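Local coordinates for protein acetyltransferase (PDB 2FSR) that probably transfers an acetyl group from acetyl-coenzyme A to an unspecified acceptor, as other GNAT-family acetyltransferases do, at residues A41-M52 with Y64-F73; G96-I104 with L115-H123. One frame throughout, in Å; residues are numbered along the deposited sequence.

Interaction 1 of 2, residues A41-M52 with Y64-F73; sequences AMADFPAYRDFM and YDLPSTWGVF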
loop_
_atom_site.group_PDB
_atom_site.type_symbol
_atom_site.label_atom_id
_atom_site.label_comp_id
_atom_site.label_asym_id
_atom_site.label_seq_id
_atom_site.Cartn_x
_atom_site.Cartn_y
_atom_site.Cartn_z
ATOM N N ALA A 41 10.018 8.884 -3.337
ATOM C CA ALA A 41 10.886 9.983 -3.748
ATOM C C ALA A 41 10.287 10.672 -4.959
ATOM O O ALA A 41 9.503 10.069 -5.685
ATOM C CB ALA A 41 12.298 9.479 -4.077
HETATM N N MSE A 42 10.667 11.922 -5.202
HETATM C CA MSE A 42 10.109 12.626 -6.355
HETATM C C MSE A 42 10.374 11.925 -7.672
HETATM O O MSE A 42 9.541 12.016 -8.585
HETATM C CB MSE A 42 10.618 14.065 -6.451
HETATM C CG MSE A 42 9.859 15.026 -5.633
HETATM SE SE MSE A 42 7.918 14.916 -5.867
HETATM C CE MSE A 42 7.705 15.724 -7.519
ATOM N N ALA A 43 11.526 11.248 -7.779
ATOM C CA ALA A 43 11.870 10.504 -8.997
ATOM C C ALA A 43 10.820 9.464 -9.351
ATOM O O ALA A 43 10.756 9.013 -10.507
ATOM C CB ALA A 43 13.232 9.839 -8.874
ATOM N N ASP A 44 10.040 9.050 -8.349
ATOM C CA ASP A 44 9.016 8.041 -8.550
ATOM C C ASP A 44 7.723 8.610 -9.151
ATOM O O ASP A 44 6.871 7.848 -9.645
ATOM C CB ASP A 44 8.635 7.389 -7.221
ATOM C CG ASP A 44 9.811 6.764 -6.507
ATOM O OD1 ASP A 44 10.720 6.176 -7.169
ATOM O OD2 ASP A 44 9.813 6.846 -5.260
ATOM N N PHE A 45 7.543 9.927 -9.099
ATOM C CA PHE A 45 6.263 10.487 -9.513
ATOM C C PHE A 45 5.893 10.274 -10.990
ATOM O O PHE A 45 4.748 10.005 -11.287
ATOM C CB PHE A 45 6.092 11.966 -9.125
ATOM C CG PHE A 45 4.676 12.433 -9.250
ATOM C CD1 PHE A 45 3.685 11.866 -8.440
ATOM C CD2 PHE A 45 4.312 13.387 -10.203
ATOM C CE1 PHE A 45 2.350 12.260 -8.560
ATOM C CE2 PHE A 45 2.989 13.781 -10.330
ATOM C CZ PHE A 45 1.998 13.226 -9.507
ATOM N N PRO A 46 6.842 10.438 -11.914
ATOM C CA PRO A 46 6.449 10.262 -13.304
ATOM C C PRO A 46 5.818 8.904 -13.639
ATOM O O PRO A 46 4.775 8.887 -14.307
ATOM C CB PRO A 46 7.759 10.493 -14.069
ATOM C CG PRO A 46 8.518 11.445 -13.197
ATOM C CD PRO A 46 8.237 10.918 -11.802
ATOM N N ALA A 47 6.422 7.799 -13.197
ATOM C CA ALA A 47 5.870 6.464 -13.518
ATOM C C ALA A 47 4.548 6.277 -12.777
ATOM O O ALA A 47 3.603 5.649 -13.294
ATOM C CB ALA A 47 6.853 5.381 -13.152
ATOM N N TYR A 48 4.469 6.830 -11.563
ATOM C CA TYR A 48 3.231 6.757 -10.782
ATOM C C TYR A 48 2.097 7.471 -11.502
ATOM O O TYR A 48 0.980 6.943 -11.578
ATOM C CB TYR A 48 3.476 7.355 -9.386
ATOM C CG TYR A 48 2.302 7.332 -8.429
ATOM C CD1 TYR A 48 2.005 6.186 -7.682
ATOM C CD2 TYR A 48 1.502 8.446 -8.270
ATOM C CE1 TYR A 48 0.934 6.182 -6.802
ATOM C CE2 TYR A 48 0.426 8.453 -7.389
ATOM C CZ TYR A 48 0.147 7.313 -6.668
ATOM O OH TYR A 48 -0.915 7.323 -5.784
ATOM N N ARG A 49 2.383 8.658 -12.039
ATOM C CA ARG A 49 1.378 9.461 -12.726
ATOM C C ARG A 49 0.963 8.757 -14.021
ATOM O O ARG A 49 -0.221 8.715 -14.352
ATOM C CB ARG A 49 1.935 10.865 -13.010
ATOM C CG ARG A 49 1.065 11.759 -13.861
ATOM C CD ARG A 49 -0.340 11.961 -13.303
ATOM N NE ARG A 49 -1.169 12.666 -14.292
ATOM C CZ ARG A 49 -2.479 12.491 -14.463
ATOM N NH1 ARG A 49 -3.164 11.638 -13.694
ATOM N NH2 ARG A 49 -3.127 13.164 -15.416
ATOM N N ASP A 50 1.936 8.213 -14.754
ATOM C CA ASP A 50 1.636 7.415 -15.954
ATOM C C ASP A 50 0.603 6.332 -15.621
ATOM O O ASP A 50 -0.415 6.195 -16.315
ATOM C CB ASP A 50 2.903 6.750 -16.526
ATOM C CG ASP A 50 3.845 7.729 -17.229
ATOM O OD1 ASP A 50 3.478 8.903 -17.468
ATOM O OD2 ASP A 50 4.978 7.297 -17.555
ATOM N N PHE A 51 0.835 5.618 -14.525
ATOM C CA PHE A 51 -0.089 4.565 -14.110
ATOM C C PHE A 51 -1.465 5.152 -13.766
ATOM O O PHE A 51 -2.504 4.679 -14.245
ATOM C CB PHE A 51 0.470 3.804 -12.895
ATOM C CG PHE A 51 -0.520 2.844 -12.270
ATOM C CD1 PHE A 51 -0.697 1.582 -12.806
ATOM C CD2 PHE A 51 -1.269 3.211 -11.164
ATOM C CE1 PHE A 51 -1.625 0.682 -12.233
ATOM C CE2 PHE A 51 -2.193 2.320 -10.587
ATOM C CZ PHE A 51 -2.362 1.060 -11.130
HETATM N N MSE A 52 -1.467 6.181 -12.918
HETATM C CA MSE A 52 -2.710 6.742 -12.397
HETATM C C MSE A 52 -3.576 7.439 -13.437
HETATM O O MSE A 52 -4.788 7.552 -13.256
HETATM C CB MSE A 52 -2.425 7.676 -11.209
HETATM C CG MSE A 52 -1.790 6.958 -10.035
HETATM SE SE MSE A 52 -3.140 5.961 -9.020
HETATM C CE MSE A 52 -3.660 7.473 -7.866
ATOM N N TYR A 64 -7.245 8.935 -12.771
ATOM C CA TYR A 64 -7.278 10.147 -11.973
ATOM C C TYR A 64 -6.721 11.308 -12.756
ATOM O O TYR A 64 -5.891 11.112 -13.631
ATOM C CB TYR A 64 -6.403 9.944 -10.740
ATOM C CG TYR A 64 -6.995 8.950 -9.770
ATOM C CD1 TYR A 64 -8.025 9.338 -8.909
ATOM C CD2 TYR A 64 -6.541 7.639 -9.721
ATOM C CE1 TYR A 64 -8.582 8.431 -8.013
ATOM C CE2 TYR A 64 -7.098 6.713 -8.827
ATOM C CZ TYR A 64 -8.109 7.125 -7.980
ATOM O OH TYR A 64 -8.668 6.231 -7.094
ATOM N N ASP A 65 -7.167 12.512 -12.412
ATOM C CA ASP A 65 -6.554 13.688 -12.992
ATOM C C ASP A 65 -5.250 13.987 -12.256
ATOM O O ASP A 65 -4.903 13.311 -11.269
ATOM C CB ASP A 65 -7.536 14.869 -13.042
ATOM C CG ASP A 65 -7.953 15.373 -11.670
ATOM O OD1 ASP A 65 -7.304 15.059 -10.649
ATOM O OD2 ASP A 65 -8.936 16.140 -11.608
ATOM N N LEU A 66 -4.532 15.016 -12.695
ATOM C CA LEU A 66 -3.224 15.314 -12.103
ATOM C C LEU A 66 -3.304 15.779 -10.635
ATOM O O LEU A 66 -2.548 15.278 -9.801
ATOM C CB LEU A 66 -2.445 16.304 -12.984
ATOM C CG LEU A 66 -1.080 16.763 -12.476
ATOM C CD1 LEU A 66 -0.093 15.630 -12.263
ATOM C CD2 LEU A 66 -0.509 17.781 -13.436
ATOM N N PRO A 67 -4.183 16.754 -10.317
ATOM C CA PRO A 67 -4.273 17.153 -8.906
ATOM C C PRO A 67 -4.600 15.995 -7.968
ATOM O O PRO A 67 -4.002 15.898 -6.888
ATOM C CB PRO A 67 -5.378 18.222 -8.899
ATOM C CG PRO A 67 -5.397 18.734 -10.307
ATOM C CD PRO A 67 -5.040 17.593 -11.185
ATOM N N SER A 68 -5.520 15.116 -8.370
ATOM C CA SER A 68 -5.868 13.966 -7.523
ATOM C C SER A 68 -4.675 13.019 -7.397
ATOM O O SER A 68 -4.394 12.513 -6.306
ATOM C CB SER A 68 -7.102 13.223 -8.055
ATOM O OG SER A 68 -8.245 14.065 -8.067
ATOM N N THR A 69 -3.956 12.797 -8.499
ATOM C CA THR A 69 -2.785 11.912 -8.459
ATOM C C THR A 69 -1.725 12.443 -7.495
ATOM O O THR A 69 -1.146 11.705 -6.674
ATOM C CB THR A 69 -2.158 11.738 -9.844
ATOM O OG1 THR A 69 -3.127 11.172 -10.733
ATOM C CG2 THR A 69 -0.950 10.796 -9.757
ATOM N N TRP A 70 -1.481 13.750 -7.582
ATOM C CA TRP A 70 -0.537 14.393 -6.683
ATOM C C TRP A 70 -0.997 14.304 -5.224
ATOM O O TRP A 70 -0.190 14.005 -4.338
ATOM C CB TRP A 70 -0.316 15.848 -7.109
ATOM C CG TRP A 70 0.640 16.621 -6.236
ATOM C CD1 TRP A 70 0.348 17.719 -5.467
ATOM C CD2 TRP A 70 2.041 16.341 -6.024
ATOM N NE1 TRP A 70 1.476 18.140 -4.783
ATOM C CE2 TRP A 70 2.527 17.316 -5.106
ATOM C CE3 TRP A 70 2.930 15.360 -6.504
ATOM C CZ2 TRP A 70 3.860 17.350 -4.683
ATOM C CZ3 TRP A 70 4.257 15.398 -6.071
ATOM C CH2 TRP A 70 4.714 16.394 -5.172
ATOM N N GLY A 71 -2.277 14.554 -4.982
ATOM C CA GLY A 71 -2.795 14.430 -3.619
ATOM C C GLY A 71 -2.626 13.028 -3.045
ATOM O O GLY A 71 -2.211 12.895 -1.898
ATOM N N VAL A 72 -2.939 11.983 -3.815
ATOM C CA VAL A 72 -2.714 10.612 -3.303
ATOM C C VAL A 72 -1.229 10.331 -3.041
ATOM O O VAL A 72 -0.862 9.737 -2.019
ATOM C CB VAL A 72 -3.293 9.540 -4.262
ATOM C CG1 VAL A 72 -3.092 8.130 -3.685
ATOM C CG2 VAL A 72 -4.790 9.793 -4.486
ATOM N N PHE A 73 -0.357 10.764 -3.953
ATOM C CA PHE A 73 1.088 10.539 -3.780
ATOM C C PHE A 73 1.569 11.219 -2.490
ATOM O O PHE A 73 2.352 10.661 -1.725
ATOM C CB PHE A 73 1.811 11.092 -5.011
ATOM C CG PHE A 73 3.262 10.693 -5.138
ATOM C CD1 PHE A 73 3.627 9.395 -5.562
ATOM C CD2 PHE A 73 4.267 11.645 -4.930
ATOM C CE1 PHE A 73 4.976 9.045 -5.729
ATOM C CE2 PHE A 73 5.627 11.304 -5.105
ATOM C CZ PHE A 73 5.975 9.996 -5.499
HETATM O O HOH W 1 -5.725 12.617 -16.521
#
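Phe-73, Met-52 and Phe-45 bury the most surface in this contact between helix 45-52 and helix 66-73, whose axes approach to 10.1 Å with their directions 126° apart. Phe-45 is a knob in a hole formed by Phe-73, Trp-70, Thr-69 and Leu-66. Its ring turns an edge to the face of Phe-73, with CD1 of Phe-45 3.5 Å from CG of Phe-73, while one of its own faces receives the edge of Trp-70 in a T-shaped pair with planes at 87°. The fourth member of the aromatic cluster, Tyr-48, lies obliquely to Phe-73 and meets CD1 of Phe-73 over one face. Ahead of the helix, selenomethionine Met-42 brings SE to the edge of Trp-70, 3.6 Å from CH2 of that ring.

At the other end, selenomethionine Met-52 bends at both chi2 and chi3, which folds its methyl group back onto Tyr-64: CE of Met-52 is 3.4 Å from CD2 of Tyr-64. Backbone bonding reinforces this pair, since Tyr-64 N donates to Met-52 O over 2.9 Å. Next to them Arg-49 sends NH1 to Tyr-64 O at 2.8 Å, a nearly straight bond in the guanidinium plane though above the carbonyl plane, and adds a weak bond to Thr-69 OG1. Thr-69 is itself a knob, among Phe-45, Tyr-48, Arg-49 and Met-52; its hydroxyl donates to Asp-65 O. Asp-65 in turn N-caps helix 66-73 by accepting from Ser-68 N. Reciprocal knobs-into-holes packing around an aromatic cluster thus joins the two successive helices that follow the first strands of this GNAT fold.

Interaction 2 of 2, residues G96-I104 with L115-H123; sequences GECIGQIGI and LGWLLYEGH. With FMT (formic acid), chain B.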
loop_
_atom_site.group_PDB
_atom_site.type_symbol
_atom_site.label_atom_id
_atom_site.label_comp_id
_atom_site.label_asym_id
_atom_site.label_seq_id
_atom_site.Cartn_x
_atom_site.Cartn_y
_atom_site.Cartn_z
ATOM N N GLY A 96 17.008 -1.472 -8.054
ATOM C CA GLY A 96 16.389 -0.155 -8.121
ATOM C C GLY A 96 15.283 -0.014 -9.160
ATOM O O GLY A 96 14.791 1.092 -9.390
ATOM N N GLU A 97 14.909 -1.109 -9.823
ATOM C CA GLU A 97 13.809 -1.031 -10.786
ATOM C C GLU A 97 12.464 -1.014 -10.047
ATOM O O GLU A 97 12.072 -1.997 -9.412
ATOM C CB GLU A 97 13.836 -2.177 -11.782
ATOM C CG GLU A 97 12.718 -2.088 -12.809
ATOM C CD GLU A 97 12.655 -3.281 -13.745
ATOM O OE1 GLU A 97 13.552 -4.158 -13.674
ATOM O OE2 GLU A 97 11.693 -3.342 -14.546
ATOM N N CYS A 98 11.768 0.108 -10.174
ATOM C CA CYS A 98 10.501 0.324 -9.463
ATOM C C CYS A 98 9.313 -0.221 -10.230
ATOM O O CYS A 98 9.066 0.167 -11.382
ATOM C CB CYS A 98 10.323 1.811 -9.165
ATOM S SG CYS A 98 8.863 2.141 -8.176
ATOM N N ILE A 99 8.564 -1.107 -9.564
ATOM C CA ILE A 99 7.513 -1.878 -10.222
ATOM C C ILE A 99 6.116 -1.638 -9.655
ATOM O O ILE A 99 5.157 -2.200 -10.148
ATOM C CB ILE A 99 7.826 -3.403 -10.218
ATOM C CG1 ILE A 99 7.873 -3.955 -8.794
ATOM C CG2 ILE A 99 9.175 -3.654 -10.938
ATOM C CD1 ILE A 99 7.687 -5.464 -8.701
ATOM N N GLY A 100 6.007 -0.825 -8.604
ATOM C CA GLY A 100 4.681 -0.526 -8.060
ATOM C C GLY A 100 4.766 0.007 -6.644
ATOM O O GLY A 100 5.760 0.603 -6.286
ATOM N N GLN A 101 3.706 -0.206 -5.868
ATOM C CA GLN A 101 3.597 0.440 -4.565
ATOM C C GLN A 101 2.726 -0.415 -3.660
ATOM O O GLN A 101 1.764 -1.056 -4.115
ATOM C CB GLN A 101 2.989 1.829 -4.734
ATOM C CG GLN A 101 2.944 2.653 -3.442
ATOM C CD GLN A 101 1.980 3.809 -3.558
ATOM O OE1 GLN A 101 0.776 3.595 -3.655
ATOM N NE2 GLN A 101 2.508 5.046 -3.582
ATOM N N ILE A 102 3.077 -0.395 -2.375
ATOM C CA ILE A 102 2.298 -1.031 -1.315
ATOM C C ILE A 102 2.112 -0.009 -0.194
ATOM O O ILE A 102 3.006 0.804 0.042
ATOM C CB ILE A 102 3.024 -2.310 -0.776
ATOM C CG1 ILE A 102 2.141 -3.086 0.212
ATOM C CG2 ILE A 102 4.374 -1.961 -0.138
ATOM C CD1 ILE A 102 0.976 -3.797 -0.388
ATOM N N GLY A 103 0.958 -0.016 0.474
ATOM C CA GLY A 103 0.774 0.960 1.563
ATOM C C GLY A 103 -0.312 0.645 2.557
ATOM O O GLY A 103 -1.210 -0.151 2.295
ATOM N N ILE A 104 -0.197 1.274 3.723
ATOM C CA ILE A 104 -1.299 1.302 4.659
ATOM C C ILE A 104 -1.737 2.755 4.840
ATOM O O ILE A 104 -0.914 3.636 5.102
ATOM C CB ILE A 104 -0.933 0.660 6.001
ATOM C CG1 ILE A 104 -0.601 -0.822 5.807
ATOM C CG2 ILE A 104 -2.066 0.814 7.020
ATOM C CD1 ILE A 104 0.154 -1.425 6.993
ATOM N N LEU A 115 -4.900 -1.553 3.778
ATOM C CA LEU A 115 -3.770 -2.046 2.998
ATOM C C LEU A 115 -4.123 -2.030 1.509
ATOM O O LEU A 115 -5.145 -2.591 1.097
ATOM C CB LEU A 115 -3.437 -3.487 3.439
ATOM C CG LEU A 115 -2.245 -4.220 2.801
ATOM C CD1 LEU A 115 -0.932 -3.590 3.208
ATOM C CD2 LEU A 115 -2.252 -5.706 3.191
ATOM N N GLY A 116 -3.292 -1.359 0.708
ATOM C CA GLY A 116 -3.525 -1.332 -0.738
ATOM C C GLY A 116 -2.253 -1.554 -1.514
ATOM O O GLY A 116 -1.159 -1.381 -0.994
ATOM N N TRP A 117 -2.401 -1.958 -2.772
ATOM C CA TRP A 117 -1.221 -2.244 -3.608
ATOM C C TRP A 117 -1.540 -1.968 -5.060
ATOM O O TRP A 117 -2.701 -1.962 -5.467
ATOM C CB TRP A 117 -0.756 -3.717 -3.481
ATOM C CG TRP A 117 -1.879 -4.689 -3.717
ATOM C CD1 TRP A 117 -2.299 -5.199 -4.919
ATOM C CD2 TRP A 117 -2.748 -5.239 -2.726
ATOM N NE1 TRP A 117 -3.390 -6.018 -4.732
ATOM C CE2 TRP A 117 -3.678 -6.070 -3.393
ATOM C CE3 TRP A 117 -2.837 -5.105 -1.336
ATOM C CZ2 TRP A 117 -4.689 -6.757 -2.716
ATOM C CZ3 TRP A 117 -3.833 -5.793 -0.666
ATOM C CH2 TRP A 117 -4.750 -6.602 -1.352
ATOM N N LEU A 118 -0.484 -1.746 -5.833
ATOM C CA LEU A 118 -0.609 -1.613 -7.274
ATOM C C LEU A 118 0.721 -2.023 -7.904
ATOM O O LEU A 118 1.789 -1.860 -7.308
ATOM C CB LEU A 118 -0.982 -0.180 -7.677
ATOM C CG LEU A 118 0.020 0.929 -7.329
ATOM C CD1 LEU A 118 1.040 1.146 -8.465
ATOM C CD2 LEU A 118 -0.724 2.234 -7.040
ATOM N N LEU A 119 0.637 -2.571 -9.118
ATOM C CA LEU A 119 1.810 -2.909 -9.923
ATOM C C LEU A 119 1.727 -2.235 -11.270
ATOM O O LEU A 119 0.645 -2.156 -11.874
ATOM C CB LEU A 119 1.931 -4.427 -10.130
ATOM C CG LEU A 119 2.259 -5.268 -8.897
ATOM C CD1 LEU A 119 2.315 -6.755 -9.285
ATOM C CD2 LEU A 119 3.577 -4.854 -8.232
ATOM N N TYR A 120 2.872 -1.747 -11.739
ATOM C CA TYR A 120 2.957 -1.140 -13.047
ATOM C C TYR A 120 2.908 -2.225 -14.115
ATOM O O TYR A 120 3.148 -3.397 -13.845
ATOM C CB TYR A 120 4.254 -0.348 -13.173
ATOM C CG TYR A 120 4.346 0.812 -12.188
ATOM C CD1 TYR A 120 3.198 1.497 -11.770
ATOM C CD2 TYR A 120 5.569 1.234 -11.709
ATOM C CE1 TYR A 120 3.286 2.579 -10.872
ATOM C CE2 TYR A 120 5.676 2.319 -10.815
ATOM C CZ TYR A 120 4.525 2.965 -10.396
ATOM O OH TYR A 120 4.639 4.033 -9.519
ATOM N N GLU A 121 2.621 -1.790 -15.331
ATOM C CA GLU A 121 2.412 -2.690 -16.442
ATOM C C GLU A 121 3.631 -3.572 -16.701
ATOM O O GLU A 121 4.769 -3.087 -16.760
ATOM C CB GLU A 121 2.089 -1.879 -17.684
ATOM C CG GLU A 121 1.580 -2.720 -18.809
ATOM C CD GLU A 121 1.186 -1.869 -19.974
ATOM O OE1 GLU A 121 2.056 -1.144 -20.520
ATOM O OE2 GLU A 121 0.000 -1.944 -20.340
ATOM N N GLY A 122 3.374 -4.874 -16.864
ATOM C CA GLY A 122 4.421 -5.834 -17.191
ATOM C C GLY A 122 4.892 -6.695 -16.026
ATOM O O GLY A 122 5.705 -7.602 -16.199
ATOM N N HIS A 123 4.392 -6.404 -14.831
ATOM C CA HIS A 123 4.915 -7.068 -13.650
ATOM C C HIS A 123 3.913 -7.955 -12.916
ATOM O O HIS A 123 4.239 -8.471 -11.852
ATOM C CB HIS A 123 5.499 -6.048 -12.671
ATOM C CG HIS A 123 6.514 -5.150 -13.288
ATOM N ND1 HIS A 123 7.787 -5.574 -13.609
ATOM C CD2 HIS A 123 6.434 -3.858 -13.687
ATOM C CE1 HIS A 123 8.448 -4.574 -14.171
ATOM N NE2 HIS A 123 7.647 -3.528 -14.236
HETATM C C FMT B . 9.689 -8.525 -12.945
HETATM O O1 FMT B . 8.780 -8.221 -13.727
HETATM O O2 FMT B . 10.324 -9.592 -12.905
HETATM O O HOH W 2 10.009 -1.621 -15.350
HETATM O O HOH W 3 8.056 -0.606 -13.842
#
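Strands 97-104 and 115-119 run antiparallel as a beta hairpin of the GNAT sheet, with Gln-101/Leu-118 and Gly-103/Gly-116 as hydrogen-bonded pairs and Tyr-120 N extending the bonding to Ile-99 O. Strand 97-104 has a classic beta bulge at Ile-99 and Gly-100, both set against Ile-90 of the neighbouring strand 87-92. At the bulge, Gly-100 brings its CA within 3.3 Å of Leu-118 O. The same CA sits over the centre of the Tyr-120 ring, 4.0 Å from its centroid, in a CH-pi contact, while Cys-98 O meets the edge of that ring.

Ile-102, Ile-104, Leu-115 and Trp-117 start out on one face of the hairpin, where Ile-102 and Ile-104 reach helix 128-143. There CD1 of Ile-102 packs 3.5 Å from CB of Trp-117, and CG1 of Ile-104 rests on CD1 of Leu-115. Gln-101 and Leu-118 occupy the other face: OE1 of Gln-101 is 3.9 Å from CD2 of Leu-118, and the amide NE2 of Gln-101 is hydrogen-bonded to Asp-76.

A type II turn from Tyr-120 to His-123 brings the imidazole back against strand 97-104. With CG1 of Ile-99 lodged between backbone N and carbonyl carbon (chi1 64°), CG2 lies over the centre of the imidazole, 3.5 Å from its centroid. One water links NE2 of His-123 to Cys-98 O and a second links it to Glu-97 OE2. On the other nitrogen, ND1 of His-123 donates to O1 of a formic acid, probably from the crystallisation liquor, over 2.8 Å at 162°; Tyr-128 OH holds the same molecule.

How the interactions relate
The two contacts follow one another along the chain, interaction 1 closing before interaction 2 opens, and their centres are about 13 Å apart. Helix 45-53 connects them: it packs against helix 66-83 in interaction 1 and lies on the hairpin of interaction 2, at the edge of the five-stranded antiparallel sheet. Tyr-48 and Phe-51 make that second junction. CA of Tyr-48 is 3.3 Å from OH of Tyr-120, and CE1 of Phe-51 is 3.7 Å from Leu-119 O. Helix 45-53 covers the face bearing Gln-101 and Leu-118, helix 128-143 the one bearing Ile-102 and Ile-104, so the hairpin lies between helices in one GNAT alpha-beta sandwich.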